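Long-range contacts in nicotinate phosphoribosyltransferase (Saccharomyces cerevisiae, PDB 1VLP), which makes nicotinate mononucleotide from nicotinic acid and phosphoribosyl diphosphate in an ATP-dependent reaction, the first step from nicotinic acid to NAD: residues Asp25-Thr30 / Thr241-Trp246; Tyr46-Arg51 / Leu129-Ser134; Lys59-Trp64 / Lys157-Asp162; Glu166-Gln171 / Asp201-Gly206. All coordinates share one frame; numbering follows the deposited sequence. Where two conformers were deposited one is given.

In the fold
Residues 25-30 start helix 26-38 and wait more than 200 residues for 241-246, so interaction 1 closes the longest loop and encloses the other three contacts. Within it, strand 43-50 pairs with strand 126-134 in interaction 2, and helix 59-71 packs on helix 144-159 in interaction 3. Their segments alternate along the chain, so these two loops cross; they also touch, Leu-129 on Ile-62. Interaction 4 opens soon after 157-162 and joins helices 168-181 and 197-213 through a short loop of its own. Tyr-46 of interaction 2 reaches Glu-245 of interaction 1, linking the antiparallel sheet to the start of helix 244-254.

Interaction 1 (Asp25-Thr30 / Thr241-Trp246)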
loop_
_atom_site.group_PDB
_atom_site.type_symbol
_atom_site.label_atom_id
_atom_site.label_comp_id
_atom_site.label_asym_id
_atom_site.label_seq_id
_atom_site.Cartn_x
_atom_site.Cartn_y
_atom_site.Cartn_z
ATOM N N ASP A 25 0.209 0.773 6.803
ATOM C CA ASP A 25 1.342 0.282 6.015
ATOM C C ASP A 25 2.589 1.171 6.226
ATOM O O ASP A 25 2.448 2.407 6.228
ATOM C CB ASP A 25 0.991 0.232 4.521
ATOM C CG ASP A 25 -0.167 -0.766 4.197
ATOM O OD1 ASP A 25 -0.043 -1.957 4.507
ATOM O OD2 ASP A 25 -1.199 -0.331 3.674
HETATM N N MSE A 26 3.775 0.573 6.390
HETATM C CA MSE A 26 4.998 1.361 6.604
HETATM C C MSE A 26 5.208 2.417 5.561
HETATM O O MSE A 26 5.685 3.519 5.910
HETATM C CB MSE A 26 6.244 0.500 6.662
HETATM C CG MSE A 26 7.553 1.323 6.645
HETATM SE SE MSE A 26 8.970 0.094 7.107
HETATM C CE MSE A 26 10.529 1.201 6.288
ATOM N N TYR A 27 4.821 2.145 4.304
ATOM C CA TYR A 27 5.013 3.165 3.254
ATOM C C TYR A 27 4.275 4.459 3.569
ATOM O O TYR A 27 4.730 5.537 3.159
ATOM C CB TYR A 27 4.681 2.665 1.846
ATOM C CG TYR A 27 3.204 2.686 1.480
ATOM C CD1 TYR A 27 2.605 3.844 0.976
ATOM C CD2 TYR A 27 2.418 1.578 1.655
ATOM C CE1 TYR A 27 1.245 3.865 0.636
ATOM C CE2 TYR A 27 1.039 1.594 1.317
ATOM C CZ TYR A 27 0.474 2.730 0.817
ATOM O OH TYR A 27 -0.865 2.700 0.497
ATOM N N LYS A 28 3.195 4.392 4.359
ATOM C CA LYS A 28 2.517 5.644 4.729
ATOM C C LYS A 28 3.352 6.556 5.618
ATOM O O LYS A 28 3.366 7.768 5.438
ATOM C CB LYS A 28 1.111 5.378 5.313
ATOM C CG LYS A 28 0.152 4.740 4.321
ATOM C CD LYS A 28 -0.777 5.712 3.539
ATOM C CE LYS A 28 -0.159 6.651 2.528
ATOM N NZ LYS A 28 -1.279 7.339 1.778
ATOM N N ILE A 29 4.092 5.980 6.560
ATOM C CA ILE A 29 4.974 6.730 7.408
ATOM C C ILE A 29 6.180 7.273 6.686
ATOM O O ILE A 29 6.581 8.402 6.915
ATOM C CB ILE A 29 5.340 5.867 8.668
ATOM C CG1 ILE A 29 4.066 5.578 9.490
ATOM C CG2 ILE A 29 6.407 6.518 9.563
ATOM C CD1 ILE A 29 3.332 6.826 10.027
ATOM N N THR A 30 6.785 6.485 5.814
ATOM C CA THR A 30 7.934 7.014 5.033
ATOM C C THR A 30 7.463 8.125 4.075
ATOM O O THR A 30 8.124 9.176 4.009
ATOM C CB THR A 30 8.719 5.914 4.316
ATOM O OG1 THR A 30 7.844 5.121 3.516
ATOM C CG2 THR A 30 9.417 5.029 5.338
ATOM N N THR A 241 8.035 0.371 0.707
ATOM C CA THR A 241 8.690 0.874 -0.518
ATOM C C THR A 241 8.150 2.318 -0.723
ATOM O O THR A 241 7.258 2.730 -0.030
ATOM C CB THR A 241 8.302 -0.091 -1.739
ATOM O OG1 THR A 241 9.117 -1.262 -1.727
ATOM C CG2 THR A 241 8.410 0.537 -3.125
ATOM N N VAL A 242 8.690 3.089 -1.663
ATOM C CA VAL A 242 7.970 4.263 -2.133
ATOM C C VAL A 242 6.602 3.841 -2.754
ATOM O O VAL A 242 6.440 2.714 -3.263
ATOM C CB VAL A 242 8.820 5.029 -3.132
ATOM C CG1 VAL A 242 8.826 4.307 -4.504
ATOM C CG2 VAL A 242 8.332 6.479 -3.217
ATOM N N ALA A 243 5.606 4.743 -2.720
ATOM C CA ALA A 243 4.298 4.467 -3.316
ATOM C C ALA A 243 4.128 5.340 -4.568
ATOM O O ALA A 243 4.870 6.295 -4.741
ATOM C CB ALA A 243 3.166 4.788 -2.327
ATOM N N HIS A 244 3.159 5.018 -5.408
ATOM C CA HIS A 244 2.888 5.832 -6.623
ATOM C C HIS A 244 2.636 7.271 -6.302
ATOM O O HIS A 244 3.026 8.134 -7.088
ATOM C CB HIS A 244 1.719 5.305 -7.455
ATOM C CG HIS A 244 1.926 3.933 -8.013
ATOM N ND1 HIS A 244 2.834 3.658 -9.011
ATOM C CD2 HIS A 244 1.367 2.745 -7.666
ATOM C CE1 HIS A 244 2.799 2.358 -9.276
ATOM N NE2 HIS A 244 1.910 1.785 -8.476
ATOM N N GLU A 245 2.012 7.533 -5.146
ATOM C CA GLU A 245 1.567 8.892 -4.835
ATOM C C GLU A 245 2.741 9.871 -4.733
ATOM O O GLU A 245 2.608 11.048 -5.060
ATOM C CB GLU A 245 0.640 8.899 -3.615
ATOM C CG GLU A 245 1.206 8.651 -2.331
ATOM C CD GLU A 245 0.165 8.873 -1.162
ATOM O OE1 GLU A 245 -0.335 10.018 -1.053
ATOM O OE2 GLU A 245 -0.021 7.964 -0.360
ATOM N N TRP A 246 3.939 9.354 -4.431
ATOM C CA TRP A 246 5.148 10.162 -4.422
ATOM C C TRP A 246 5.453 10.758 -5.755
ATOM O O TRP A 246 5.460 11.981 -5.875
ATOM C CB TRP A 246 6.341 9.364 -3.863
ATOM C CG TRP A 246 7.568 10.179 -3.730
ATOM C CD1 TRP A 246 8.754 9.958 -4.372
ATOM C CD2 TRP A 246 7.778 11.326 -2.890
ATOM N NE1 TRP A 246 9.659 10.893 -4.003
ATOM C CE2 TRP A 246 9.109 11.746 -3.098
ATOM C CE3 TRP A 246 6.972 12.048 -1.983
ATOM C CZ2 TRP A 246 9.660 12.862 -2.446
ATOM C CZ3 TRP A 246 7.516 13.145 -1.340
ATOM C CH2 TRP A 246 8.831 13.539 -1.565
HETATM O O HOH W 1 8.652 2.667 2.765
HETATM O O HOH W 2 7.036 5.093 0.830
#
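Lys-28 NZ is gripped from several directions: by Glu-245 OE2 across the contact at 2.6 Å, by Glu-144 OE1 in a second salt bridge, and by Ile-141 O. Glu-245 OE2 meets the ammonium with its syn lone pair, and the two side chains cross at about a right angle. The lysine CB heads away from 241-246, and CG lies over one face of the Tyr-27 ring, toward its rim; bends at chi2 (-95°) and chi3 (68°) then turn CD and CE back toward Glu-245. Glu-245 OE1 faces Tyr-46 OH, a probable hydrogen bond. This is where the N-terminal region meets the barrel-like domain of a type II phosphoribosyltransferase, and Tyr-27 and Thr-241 are both nicotinate-binding residues by similarity. Tyr-27 CG sits between its own N and carbonyl carbon (chi1 82°), and the ring runs past Ala-243, whose CB lies 3.5 Å from CD1. The phenol OH goes on to hydrogen-bond Glu-144, so that one carboxylate fixes both Tyr-27 and Lys-28. Tyr-27 CB presses on Thr-241 O at 3.2 Å. The same carbonyl accepts hydrogen bonds from two waters, a short one of 2.5 Å and a weak one, and both waters also bond Thr-30 OG1.

Interaction 2 (Tyr46-Arg51 / Leu129-Ser134)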
loop_
_atom_site.group_PDB
_atom_site.type_symbol
_atom_site.label_atom_id
_atom_site.label_comp_id
_atom_site.label_asym_id
_atom_site.label_seq_id
_atom_site.Cartn_x
_atom_site.Cartn_y
_atom_site.Cartn_z
ATOM N N TYR A 46 -7.516 13.463 -1.923
ATOM C CA TYR A 46 -7.692 12.021 -2.241
ATOM C C TYR A 46 -9.169 11.719 -2.390
ATOM O O TYR A 46 -10.004 12.366 -1.705
ATOM C CB TYR A 46 -7.152 11.109 -1.116
ATOM C CG TYR A 46 -5.665 11.198 -0.819
ATOM C CD1 TYR A 46 -5.158 12.244 -0.030
ATOM C CD2 TYR A 46 -4.769 10.246 -1.300
ATOM C CE1 TYR A 46 -3.805 12.339 0.258
ATOM C CE2 TYR A 46 -3.410 10.339 -1.015
ATOM C CZ TYR A 46 -2.952 11.413 -0.232
ATOM O OH TYR A 46 -1.638 11.532 0.104
ATOM N N LYS A 47 -9.506 10.710 -3.202
ATOM C CA LYS A 47 -10.884 10.341 -3.420
ATOM C C LYS A 47 -11.063 8.854 -3.307
ATOM O O LYS A 47 -10.300 8.096 -3.827
ATOM C CB LYS A 47 -11.372 10.791 -4.802
ATOM C CG LYS A 47 -12.632 10.037 -5.296
ATOM C CD LYS A 47 -13.113 10.435 -6.725
ATOM C CE LYS A 47 -14.462 9.730 -7.092
ATOM N NZ LYS A 47 -14.377 8.341 -7.676
ATOM N N TYR A 48 -12.130 8.497 -2.623
ATOM C CA TYR A 48 -12.609 7.099 -2.512
ATOM C C TYR A 48 -13.321 6.682 -3.777
ATOM O O TYR A 48 -14.125 7.399 -4.315
ATOM C CB TYR A 48 -13.570 6.997 -1.328
ATOM C CG TYR A 48 -14.447 5.766 -1.225
ATOM C CD1 TYR A 48 -13.965 4.595 -0.622
ATOM C CD2 TYR A 48 -15.749 5.780 -1.731
ATOM C CE1 TYR A 48 -14.763 3.491 -0.503
ATOM C CE2 TYR A 48 -16.587 4.635 -1.624
ATOM C CZ TYR A 48 -16.086 3.521 -0.951
ATOM O OH TYR A 48 -16.904 2.439 -0.797
ATOM N N THR A 49 -13.043 5.473 -4.226
ATOM C CA THR A 49 -13.800 4.886 -5.303
ATOM C C THR A 49 -14.074 3.431 -4.960
ATOM O O THR A 49 -13.197 2.716 -4.462
ATOM C CB THR A 49 -13.037 4.952 -6.656
ATOM O OG1 THR A 49 -12.708 6.309 -6.944
ATOM C CG2 THR A 49 -13.933 4.410 -7.774
ATOM N N ASN A 50 -15.326 3.061 -5.124
ATOM C CA ASN A 50 -15.751 1.680 -4.982
ATOM C C ASN A 50 -15.866 1.058 -6.363
ATOM O O ASN A 50 -16.824 1.328 -7.099
ATOM C CB ASN A 50 -17.088 1.593 -4.243
ATOM C CG ASN A 50 -17.556 0.141 -4.046
ATOM O OD1 ASN A 50 -16.857 -0.796 -4.424
ATOM N ND2 ASN A 50 -18.795 -0.044 -3.494
ATOM N N ARG A 51 -14.849 0.300 -6.749
ATOM C CA ARG A 51 -14.854 -0.356 -8.081
ATOM C C ARG A 51 -15.865 -1.518 -8.139
ATOM O O ARG A 51 -16.355 -1.851 -9.226
ATOM C CB ARG A 51 -13.462 -0.866 -8.438
ATOM C CG ARG A 51 -12.434 0.276 -8.496
ATOM C CD ARG A 51 -11.007 -0.229 -8.447
ATOM N NE ARG A 51 -10.110 0.865 -8.797
ATOM C CZ ARG A 51 -8.792 0.778 -8.814
ATOM N NH1 ARG A 51 -8.205 -0.360 -8.469
ATOM N NH2 ARG A 51 -8.069 1.854 -9.136
ATOM N N LEU A 129 -21.126 5.491 -0.791
ATOM C CA LEU A 129 -20.297 6.415 -0.021
ATOM C C LEU A 129 -19.572 7.393 -0.907
ATOM O O LEU A 129 -19.134 7.055 -2.014
ATOM C CB LEU A 129 -19.244 5.673 0.835
ATOM C CG LEU A 129 -19.683 4.428 1.587
ATOM C CD1 LEU A 129 -18.542 3.930 2.419
ATOM C CD2 LEU A 129 -20.914 4.711 2.407
ATOM N N LYS A 130 -19.488 8.635 -0.438
ATOM C CA LYS A 130 -18.682 9.649 -1.075
ATOM C C LYS A 130 -17.696 10.158 -0.027
ATOM O O LYS A 130 -18.107 10.666 1.007
ATOM C CB LYS A 130 -19.559 10.783 -1.611
ATOM C CG LYS A 130 -18.777 11.763 -2.432
ATOM C CD LYS A 130 -19.680 12.792 -3.133
ATOM C CE LYS A 130 -18.914 14.063 -3.434
ATOM N NZ LYS A 130 -19.750 15.065 -4.184
ATOM N N ILE A 131 -16.411 9.999 -0.307
ATOM C CA ILE A 131 -15.356 10.415 0.628
ATOM C C ILE A 131 -14.262 11.155 -0.088
ATOM O O ILE A 131 -13.636 10.607 -0.984
ATOM C CB ILE A 131 -14.779 9.242 1.450
ATOM C CG1 ILE A 131 -15.876 8.526 2.262
ATOM C CG2 ILE A 131 -13.714 9.751 2.446
ATOM C CD1 ILE A 131 -15.469 7.105 2.698
ATOM N N LEU A 132 -14.053 12.405 0.310
ATOM C CA LEU A 132 -12.896 13.187 -0.104
ATOM C C LEU A 132 -12.053 13.572 1.099
ATOM O O LEU A 132 -12.585 13.945 2.126
ATOM C CB LEU A 132 -13.354 14.456 -0.796
ATOM C CG LEU A 132 -14.055 14.278 -2.135
ATOM C CD1 LEU A 132 -14.601 15.604 -2.540
ATOM C CD2 LEU A 132 -13.098 13.750 -3.159
ATOM N N VAL A 133 -10.734 13.442 0.973
ATOM C CA VAL A 133 -9.809 13.803 2.013
ATOM C C VAL A 133 -8.877 14.915 1.456
ATOM O O VAL A 133 -8.181 14.697 0.461
ATOM C CB VAL A 133 -8.990 12.605 2.518
ATOM C CG1 VAL A 133 -8.183 12.990 3.698
ATOM C CG2 VAL A 133 -9.880 11.365 2.822
ATOM N N SER A 134 -8.953 16.110 2.026
ATOM C CA SER A 134 -8.278 17.229 1.426
ATOM C C SER A 134 -7.690 18.138 2.490
ATOM O O SER A 134 -8.222 18.346 3.578
ATOM C CB SER A 134 -9.228 17.969 0.488
ATOM O OG SER A 134 -8.625 19.063 -0.193
HETATM O O HOH W 3 -15.900 9.363 -3.208
#
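Tyr-46 and Val-133 form a hydrogen-bonded pair in the chain's five-stranded antiparallel sheet, Tyr-46 N giving to Val-133 O at 2.8 Å and Val-133 N to Tyr-46 O at 3.0 Å. Lys-47 and Leu-132 follow as a non-hydrogen-bonded pair, CB against CD2. Beyond them Tyr-48 N bonds Ile-131 O at 3.1 Å, almost straight at 174°. Tyr-48 CG is anti to its backbone N (chi1 165°), and the ring edge meets Leu-129 O, with CE2 3.5 Å from it, while Tyr-48 CB lies 3.8 Å from Ile-131 CB. The buried phenol OH has no polar partner in the model; Leu-129 CD1 is its neighbour. An alanine in place of Tyr-48 would probably open a gap beside Leu-129 and leave its CB and CD1 without the ring they pack on. Further out, Ile-151 of helix 144-159 packs on Tyr-48, Leu-129 and Ile-131, and strands 113-120 and 388-395 flank the pair. The ladder parts at its end, where one water donates to Tyr-48 O at 2.9 Å and accepts from Ile-131 N at 3.0 Å.

Interaction 3 (Lys59-Trp64 / Lys157-Asp162); sequences KEAINW and KFVDID
Helix-to-helix packing joins helix 59-71 to the C-terminal end of helix 144-159, and the ring of Phe-158 does most of the work, set against Glu-60, Ala-61 and Trp-64. The three line one side of it, each at different ring atoms. Trp-64 takes the CE2 and CZ corner: Phe-158 CE2 lies 3.3 Å above one face of the indole, toward the rim and closest to CG. The planes of the five-membered ring and the phenyl are 57° apart, an oblique pair. Trp-64 CG is anti to its backbone N (chi1 -176°), which carries the indole off the helix toward Phe-158. The same indole face meets the aliphatic part of Lys-157, with CD 4.0 Å above it, while Lys-157 CG covers a face of the phenyl near its rim. Ala-61 offers its CA to Phe-158 CD2 at 3.8 Å, and its CB touches Phe-158 CB and Val-159 CG2. At the CD1 and CE1 atoms, Glu-60 CD comes within 3.3 Å of Phe-158 CD1. Asn-58 ties the backbones together, bonding Ala-61 N through OD1 and Phe-158 O through ND2. No hydrogen bond or salt bridge crosses between the two segments themselves, so the grip here is dispersion and shape fit, to which Glu-60 adds contact through CG and CD.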
loop_
_atom_site.group_PDB
_atom_site.type_symbol
_atom_site.label_atom_id
_atom_site.label_comp_id
_atom_site.label_asym_id
_atom_site.label_seq_id
_atom_site.Cartn_x
_atom_site.Cartn_y
_atom_site.Cartn_z
ATOM N N LYS A 59 -27.519 2.031 6.436
ATOM C CA LYS A 59 -27.422 3.110 7.402
ATOM C C LYS A 59 -26.602 2.708 8.603
ATOM O O LYS A 59 -25.831 3.515 9.125
ATOM C CB LYS A 59 -28.823 3.579 7.837
ATOM C CG LYS A 59 -29.481 4.490 6.808
ATOM N N GLU A 60 -26.734 1.469 9.034
ATOM C CA GLU A 60 -25.940 0.999 10.186
ATOM C C GLU A 60 -24.435 1.154 9.942
ATOM O O GLU A 60 -23.711 1.725 10.772
ATOM C CB GLU A 60 -26.212 -0.470 10.471
ATOM C CG GLU A 60 -25.830 -0.880 11.904
ATOM C CD GLU A 60 -26.281 -2.308 12.271
ATOM O OE1 GLU A 60 -26.834 -3.044 11.401
ATOM O OE2 GLU A 60 -26.077 -2.681 13.451
ATOM N N ALA A 61 -23.985 0.660 8.787
ATOM C CA ALA A 61 -22.547 0.761 8.408
ATOM C C ALA A 61 -22.086 2.218 8.354
ATOM O O ALA A 61 -21.002 2.567 8.859
ATOM C CB ALA A 61 -22.332 0.108 7.077
ATOM N N ILE A 62 -22.912 3.071 7.755
ATOM C CA ILE A 62 -22.566 4.477 7.591
ATOM C C ILE A 62 -22.404 5.167 8.953
ATOM O O ILE A 62 -21.434 5.916 9.200
ATOM C CB ILE A 62 -23.590 5.171 6.686
ATOM C CG1 ILE A 62 -23.454 4.633 5.255
ATOM C CG2 ILE A 62 -23.436 6.734 6.742
ATOM C CD1 ILE A 62 -24.611 4.987 4.302
ATOM N N ASN A 63 -23.350 4.900 9.850
ATOM C CA ASN A 63 -23.292 5.538 11.169
ATOM C C ASN A 63 -22.045 5.068 11.940
ATOM O O ASN A 63 -21.427 5.872 12.632
ATOM C CB ASN A 63 -24.574 5.276 11.960
ATOM C CG ASN A 63 -25.792 5.979 11.352
ATOM O OD1 ASN A 63 -25.646 7.012 10.719
ATOM N ND2 ASN A 63 -26.993 5.404 11.550
ATOM N N TRP A 64 -21.714 3.778 11.862
ATOM C CA TRP A 64 -20.540 3.243 12.523
ATOM C C TRP A 64 -19.275 3.879 11.930
ATOM O O TRP A 64 -18.371 4.261 12.635
ATOM C CB TRP A 64 -20.515 1.715 12.392
ATOM C CG TRP A 64 -19.427 1.012 13.099
ATOM C CD1 TRP A 64 -19.465 0.545 14.373
ATOM C CD2 TRP A 64 -18.170 0.603 12.553
ATOM N NE1 TRP A 64 -18.289 -0.123 14.670
ATOM C CE2 TRP A 64 -17.478 -0.089 13.567
ATOM C CE3 TRP A 64 -17.563 0.743 11.300
ATOM C CZ2 TRP A 64 -16.248 -0.652 13.355
ATOM C CZ3 TRP A 64 -16.326 0.169 11.097
ATOM C CH2 TRP A 64 -15.684 -0.510 12.109
ATOM N N LYS A 157 -19.020 -6.339 8.645
ATOM C CA LYS A 157 -19.686 -6.327 9.950
ATOM C C LYS A 157 -21.189 -6.118 9.846
ATOM O O LYS A 157 -21.968 -6.729 10.598
ATOM C CB LYS A 157 -19.047 -5.207 10.804
ATOM C CG LYS A 157 -19.235 -5.293 12.284
ATOM C CD LYS A 157 -18.454 -4.117 12.995
ATOM C CE LYS A 157 -18.538 -4.230 14.510
ATOM N NZ LYS A 157 -17.820 -5.441 15.035
ATOM N N PHE A 158 -21.596 -5.183 8.981
ATOM C CA PHE A 158 -22.987 -4.709 8.897
ATOM C C PHE A 158 -23.734 -5.100 7.626
ATOM O O PHE A 158 -24.975 -5.174 7.648
ATOM C CB PHE A 158 -23.027 -3.186 9.070
ATOM C CG PHE A 158 -22.497 -2.751 10.385
ATOM C CD1 PHE A 158 -23.182 -3.095 11.566
ATOM C CD2 PHE A 158 -21.275 -2.106 10.477
ATOM C CE1 PHE A 158 -22.669 -2.761 12.820
ATOM C CE2 PHE A 158 -20.752 -1.744 11.726
ATOM C CZ PHE A 158 -21.445 -2.068 12.897
ATOM N N VAL A 159 -23.022 -5.291 6.527
ATOM C CA VAL A 159 -23.674 -5.519 5.241
ATOM C C VAL A 159 -23.678 -7.003 4.821
ATOM O O VAL A 159 -24.773 -7.557 4.589
ATOM C CB VAL A 159 -23.114 -4.605 4.114
ATOM C CG1 VAL A 159 -23.878 -4.774 2.797
ATOM C CG2 VAL A 159 -23.140 -3.166 4.559
ATOM N N ASP A 160 -22.507 -7.579 4.612
ATOM C CA ASP A 160 -22.334 -8.972 4.285
ATOM C C ASP A 160 -21.824 -9.704 5.488
ATOM O O ASP A 160 -20.639 -9.614 5.786
ATOM C CB ASP A 160 -21.344 -9.149 3.137
ATOM C CG ASP A 160 -21.259 -10.605 2.664
ATOM O OD1 ASP A 160 -21.932 -11.498 3.238
ATOM O OD2 ASP A 160 -20.509 -10.861 1.722
ATOM N N ILE A 161 -22.706 -10.442 6.173
ATOM C CA ILE A 161 -22.295 -11.223 7.345
ATOM C C ILE A 161 -22.288 -12.724 7.082
ATOM O O ILE A 161 -22.143 -13.510 8.010
ATOM C CB ILE A 161 -23.243 -10.945 8.539
ATOM C CG1 ILE A 161 -24.656 -11.439 8.201
ATOM C CG2 ILE A 161 -23.286 -9.460 8.856
ATOM N N ASP A 162 -22.404 -13.109 5.810
ATOM C CA ASP A 162 -22.365 -14.529 5.423
ATOM C C ASP A 162 -20.937 -15.081 5.271
ATOM O O ASP A 162 -20.452 -15.301 4.161
ATOM C CB ASP A 162 -23.129 -14.692 4.136
ATOM C CG ASP A 162 -23.362 -16.161 3.761
ATOM O OD1 ASP A 162 -23.034 -17.082 4.567
ATOM O OD2 ASP A 162 -23.832 -16.363 2.636
#

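Interaction 4 (Glu166-Gln171 / Asp201-Gly206)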
loop_
_atom_site.group_PDB
_atom_site.type_symbol
_atom_site.label_atom_id
_atom_site.label_comp_id
_atom_site.label_asym_id
_atom_site.label_seq_id
_atom_site.Cartn_x
_atom_site.Cartn_y
_atom_site.Cartn_z
ATOM N N GLU A 166 -13.658 -19.356 10.743
ATOM C CA GLU A 166 -13.215 -20.727 10.831
ATOM C C GLU A 166 -12.114 -20.970 9.833
ATOM O O GLU A 166 -12.207 -20.551 8.681
ATOM C CB GLU A 166 -14.362 -21.687 10.576
ATOM C CG GLU A 166 -15.431 -21.609 11.689
ATOM C CD GLU A 166 -14.868 -21.916 13.090
ATOM O OE1 GLU A 166 -14.448 -23.083 13.329
ATOM O OE2 GLU A 166 -14.839 -20.979 13.932
ATOM N N ASN A 167 -11.061 -21.600 10.332
ATOM C CA ASN A 167 -9.912 -22.028 9.543
ATOM C C ASN A 167 -9.031 -20.908 8.961
ATOM O O ASN A 167 -8.155 -21.206 8.131
ATOM C CB ASN A 167 -10.338 -22.984 8.435
ATOM C CG ASN A 167 -10.958 -24.270 8.986
ATOM O OD1 ASN A 167 -10.321 -24.989 9.776
ATOM N ND2 ASN A 167 -12.211 -24.540 8.610
ATOM N N GLN A 168 -9.257 -19.647 9.359
ATOM C CA GLN A 168 -8.430 -18.514 8.859
ATOM C C GLN A 168 -6.962 -18.690 9.266
ATOM O O GLN A 168 -6.021 -18.607 8.440
ATOM C CB GLN A 168 -8.961 -17.178 9.366
ATOM C CG GLN A 168 -10.187 -16.686 8.580
ATOM C CD GLN A 168 -9.857 -16.469 7.112
ATOM O OE1 GLN A 168 -8.823 -15.863 6.837
ATOM N NE2 GLN A 168 -10.741 -16.927 6.170
ATOM N N LEU A 169 -6.738 -19.037 10.516
ATOM C CA LEU A 169 -5.329 -19.223 10.924
ATOM C C LEU A 169 -4.642 -20.368 10.131
ATOM O O LEU A 169 -3.541 -20.192 9.600
ATOM C CB LEU A 169 -5.270 -19.464 12.428
ATOM C CG LEU A 169 -3.901 -19.560 13.120
ATOM C CD1 LEU A 169 -4.233 -19.399 14.603
ATOM C CD2 LEU A 169 -3.210 -20.884 12.841
ATOM N N GLU A 170 -5.308 -21.527 10.077
ATOM C CA GLU A 170 -4.816 -22.709 9.379
ATOM C C GLU A 170 -4.576 -22.482 7.875
ATOM O O GLU A 170 -3.591 -22.994 7.298
ATOM C CB GLU A 170 -5.831 -23.831 9.575
ATOM C CG GLU A 170 -5.945 -24.344 11.029
ATOM C CD GLU A 170 -6.755 -23.464 12.022
ATOM O OE1 GLU A 170 -7.437 -22.465 11.668
ATOM O OE2 GLU A 170 -6.687 -23.793 13.234
ATOM N N GLN A 171 -5.475 -21.713 7.252
ATOM C CA GLN A 171 -5.347 -21.402 5.824
ATOM C C GLN A 171 -4.104 -20.534 5.524
ATOM O O GLN A 171 -3.359 -20.763 4.550
ATOM C CB GLN A 171 -6.640 -20.728 5.364
ATOM C CG GLN A 171 -6.607 -20.254 3.969
ATOM C CD GLN A 171 -7.958 -19.729 3.519
ATOM O OE1 GLN A 171 -8.780 -20.482 2.994
ATOM N NE2 GLN A 171 -8.211 -18.479 3.773
ATOM N N ASP A 201 -4.971 -10.203 12.202
ATOM C CA ASP A 201 -4.319 -10.812 13.351
ATOM C C ASP A 201 -4.265 -12.357 13.297
ATOM O O ASP A 201 -3.239 -12.983 13.609
ATOM C CB ASP A 201 -4.974 -10.351 14.633
ATOM C CG ASP A 201 -4.236 -10.874 15.860
ATOM O OD1 ASP A 201 -3.097 -10.408 16.125
ATOM O OD2 ASP A 201 -4.789 -11.749 16.517
ATOM N N LEU A 202 -5.370 -12.969 12.861
ATOM C CA LEU A 202 -5.399 -14.428 12.740
ATOM C C LEU A 202 -4.455 -14.927 11.668
ATOM O O LEU A 202 -3.785 -15.927 11.877
ATOM C CB LEU A 202 -6.808 -14.940 12.463
ATOM C CG LEU A 202 -7.773 -14.897 13.630
ATOM C CD1 LEU A 202 -9.145 -15.216 13.071
ATOM C CD2 LEU A 202 -7.308 -15.863 14.697
ATOM N N ILE A 203 -4.371 -14.241 10.526
ATOM C CA ILE A 203 -3.427 -14.647 9.476
ATOM C C ILE A 203 -1.963 -14.408 9.903
ATOM O O ILE A 203 -1.097 -15.207 9.590
ATOM C CB ILE A 203 -3.836 -14.163 8.059
ATOM C CG1 ILE A 203 -3.606 -12.690 7.867
ATOM C CG2 ILE A 203 -5.253 -14.616 7.740
ATOM C CD1 ILE A 203 -2.174 -12.355 7.526
HETATM N N MSE A 204 -1.721 -13.386 10.713
HETATM C CA MSE A 204 -0.384 -13.180 11.297
HETATM C C MSE A 204 -0.013 -14.370 12.178
HETATM O O MSE A 204 1.112 -14.900 12.114
HETATM C CB MSE A 204 -0.315 -11.886 12.109
HETATM C CG MSE A 204 -0.229 -10.577 11.307
HETATM SE SE MSE A 204 1.278 -10.531 10.036
HETATM C CE MSE A 204 2.774 -10.717 11.363
ATOM N N GLN A 205 -0.953 -14.779 13.024
ATOM C CA GLN A 205 -0.820 -16.027 13.825
ATOM C C GLN A 205 -0.466 -17.234 12.990
ATOM O O GLN A 205 0.461 -17.995 13.365
ATOM C CB GLN A 205 -2.078 -16.278 14.663
ATOM C CG GLN A 205 -2.260 -15.285 15.771
ATOM C CD GLN A 205 -3.497 -15.624 16.611
ATOM O OE1 GLN A 205 -3.678 -16.776 16.973
ATOM N NE2 GLN A 205 -4.355 -14.640 16.875
ATOM N N GLY A 206 -1.130 -17.399 11.844
ATOM C CA GLY A 206 -0.864 -18.558 10.947
ATOM C C GLY A 206 0.496 -18.570 10.324
ATOM O O GLY A 206 1.210 -19.593 10.312
#
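Apolar packing comes first, and Leu-169 carries it, lying over the carbonyl of Leu-202, the side chain of Gln-205 and the backbone of Gly-206. Its CG is anti to the backbone N (chi1 -174°) and sits 3.8 Å from Leu-202 O. CD1 reaches the aliphatic part of Gln-205, 3.8 Å from its CB, with the two side chains crossing at about a right angle; CD2 rests 3.8 Å from Gly-206 CA. An alanine at Leu-169 would probably leave a gap over Gly-206 and let Gln-205 lose the surface it packs on. Gln-168 CB meets Leu-202 CD1, and Gln-168 runs side by side with Ile-203. Between the backbones, Gly-206 CA makes a CH···O contact of 3.4 Å with Leu-169 O; a CB on Gly-206 would land only 2.3 Å from Leu-169 O, so the close approach depends on its absence. Hydrogen bonds hold the polar ends from outside this interface or within one helix. Gln-205 NE2 gives to Asp-201 OD2 at 2.9 Å, meeting it from above the carboxylate plane, and Gln-168 NE2 bonds Asp-372 O. Helix 168-181 thus lies against helix 197-213, which links parallel strands 186-188 and 222-225, while Tyr-234 of helix 228-234 touches Gln-205 and helix 367-370 touches Ile-203.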